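Local coordinates for aldehyde dehydrogenase family protein (Pseudomonas syringae pv. tomato, PDB 5IUV), which oxidises indole-3-acetaldehyde with NAD+ as cofactor, probably yielding the auxin indole-3-acetic acid, at residues 306-311 with 405-410. Numbering follows the deposited sequence.
Sequences SRLLVE and PVLSVL
Leu308 and Ser408 join the parallel strands 307-311 and 406-410 through their backbones. Leu308 N donates a hydrogen bond to Ser408 O (2.8 Å). Ser306 O accepts from Ser408 N at the start of the pairing. Leu308 O then takes a hydrogen bond from Leu410 N, and Val310 N donates to Leu410 O. One water is held by Ser306 O, Val406 O and Ser408 OG at the N-terminal end of the pairing.

Leu308 CB lies 3.7 Å from Ser408 O and 3.9 Å from Leu407 CD1. With CG anti to the backbone N (chi1 -179°), CD2 reaches 4.2 Å from Leu407 CD2 and from Val409 CG2. On the face bearing Arg307 and Leu309, Leu410 CD1 touches Leu309 CD1 at 4.1 Å, the two side chains lying side by side. Leu410 CD1 also meets Arg307 CB. The guanidinium of Arg307 bonds to Asn393 OD1 and to backbone carbonyls of Lys271, Ile421 and Ala422. Phe318 of helix 312-326 packs on Leu308, and helix 415-423 on Leu309 and Leu410.

The pairing continues from Val310 to Phe412, and strand 273-276 pairs with the other edge of 307-311, so this contact lies inside the parallel core of the catalytic domain sheet of the aldehyde dehydrogenase fold.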
loop_
_atom_site.group_PDB
_atom_site.type_symbol
_atom_site.label_atom_id
_atom_site.label_comp_id
_atom_site.label_asym_id
_atom_site.label_seq_id
_atom_site.Cartn_x
_atom_site.Cartn_y
_atom_site.Cartn_z
ATOM N N SER A 306 -27.962 13.466 16.232
ATOM C CA SER A 306 -29.089 13.476 17.166
ATOM C C SER A 306 -28.736 14.061 18.533
ATOM O O SER A 306 -29.627 14.419 19.302
ATOM C CB SER A 306 -29.647 12.061 17.329
ATOM O OG SER A 306 -28.615 11.152 17.648
ATOM N N ARG A 307 -27.444 14.156 18.835
ATOM C CA ARG A 307 -26.990 14.886 20.012
ATOM C C ARG A 307 -26.176 16.087 19.571
ATOM O O ARG A 307 -25.101 15.944 18.995
ATOM C CB ARG A 307 -26.152 14.006 20.947
ATOM C CG ARG A 307 -26.937 12.905 21.640
ATOM C CD ARG A 307 -26.055 12.142 22.612
ATOM N NE ARG A 307 -24.992 11.421 21.924
ATOM C CZ ARG A 307 -23.805 11.161 22.464
ATOM N NH1 ARG A 307 -23.537 11.556 23.704
ATOM N NH2 ARG A 307 -22.889 10.504 21.765
ATOM N N LEU A 308 -26.712 17.270 19.837
ATOM C CA LEU A 308 -26.020 18.517 19.567
ATOM C C LEU A 308 -25.356 19.009 20.846
ATOM O O LEU A 308 -26.040 19.375 21.797
ATOM C CB LEU A 308 -27.001 19.563 19.032
ATOM C CG LEU A 308 -26.413 20.927 18.676
ATOM C CD1 LEU A 308 -25.445 20.781 17.514
ATOM C CD2 LEU A 308 -27.532 21.920 18.345
ATOM N N LEU A 309 -24.026 19.002 20.862
ATOM C CA LEU A 309 -23.246 19.462 22.012
ATOM C C LEU A 309 -22.706 20.857 21.723
ATOM O O LEU A 309 -21.879 21.033 20.824
ATOM C CB LEU A 309 -22.089 18.501 22.319
ATOM C CG LEU A 309 -22.375 17.189 23.060
ATOM C CD1 LEU A 309 -23.432 16.340 22.364
ATOM C CD2 LEU A 309 -21.095 16.390 23.255
ATOM N N VAL A 310 -23.168 21.850 22.475
ATOM C CA VAL A 310 -22.772 23.225 22.193
ATOM C C VAL A 310 -22.034 23.854 23.371
ATOM O O VAL A 310 -22.480 23.751 24.514
ATOM C CB VAL A 310 -24.002 24.091 21.813
ATOM C CG1 VAL A 310 -25.139 23.855 22.777
ATOM C CG2 VAL A 310 -23.636 25.567 21.756
ATOM N N GLU A 311 -20.894 24.483 23.088
ATOM C CA GLU A 311 -20.138 25.178 24.125
ATOM C C GLU A 311 -21.051 26.224 24.759
ATOM O O GLU A 311 -21.718 26.988 24.057
ATOM C CB GLU A 311 -18.869 25.821 23.555
ATOM C CG GLU A 311 -17.921 26.361 24.619
ATOM C CD GLU A 311 -16.515 26.615 24.095
ATOM O OE1 GLU A 311 -16.251 26.345 22.901
ATOM O OE2 GLU A 311 -15.672 27.089 24.885
ATOM N N PRO A 405 -36.926 12.683 13.403
ATOM C CA PRO A 405 -36.280 14.002 13.410
ATOM C C PRO A 405 -36.328 14.659 14.787
ATOM O O PRO A 405 -36.907 15.739 14.934
ATOM C CB PRO A 405 -37.101 14.792 12.391
ATOM C CG PRO A 405 -38.482 14.199 12.504
ATOM C CD PRO A 405 -38.306 12.739 12.882
ATOM N N VAL A 406 -35.727 14.007 15.779
ATOM C CA VAL A 406 -35.756 14.480 17.160
ATOM C C VAL A 406 -34.350 14.812 17.658
ATOM O O VAL A 406 -33.507 13.925 17.780
ATOM C CB VAL A 406 -36.387 13.434 18.094
ATOM C CG1 VAL A 406 -36.420 13.943 19.527
ATOM C CG2 VAL A 406 -37.797 13.080 17.621
ATOM N N LEU A 407 -34.107 16.089 17.948
ATOM C CA LEU A 407 -32.785 16.554 18.369
ATOM C C LEU A 407 -32.681 16.754 19.878
ATOM O O LEU A 407 -33.584 17.327 20.500
ATOM C CB LEU A 407 -32.438 17.866 17.655
ATOM C CG LEU A 407 -31.054 18.481 17.887
ATOM C CD1 LEU A 407 -29.964 17.531 17.422
ATOM C CD2 LEU A 407 -30.934 19.816 17.168
ATOM N N SER A 408 -31.580 16.285 20.463
ATOM C CA SER A 408 -31.267 16.582 21.862
ATOM C C SER A 408 -30.140 17.603 21.940
ATOM O O SER A 408 -29.103 17.446 21.295
ATOM C CB SER A 408 -30.878 15.315 22.626
ATOM O OG SER A 408 -31.975 14.420 22.721
ATOM N N VAL A 409 -30.339 18.652 22.729
ATOM C CA VAL A 409 -29.325 19.696 22.847
ATOM C C VAL A 409 -28.668 19.696 24.226
ATOM O O VAL A 409 -29.339 19.868 25.244
ATOM C CB VAL A 409 -29.916 21.089 22.573
ATOM C CG1 VAL A 409 -28.827 22.153 22.688
ATOM C CG2 VAL A 409 -30.573 21.125 21.195
ATOM N N LEU A 410 -27.347 19.520 24.246
ATOM C CA LEU A 410 -26.588 19.462 25.493
ATOM C C LEU A 410 -25.522 20.553 25.510
ATOM O O LEU A 410 -25.086 21.013 24.451
ATOM C CB LEU A 410 -25.931 18.090 25.670
ATOM C CG LEU A 410 -26.777 16.812 25.588
ATOM C CD1 LEU A 410 -27.069 16.387 24.147
ATOM C CD2 LEU A 410 -26.107 15.676 26.364
HETATM O O HOH W 1 -32.044 12.884 20.189
#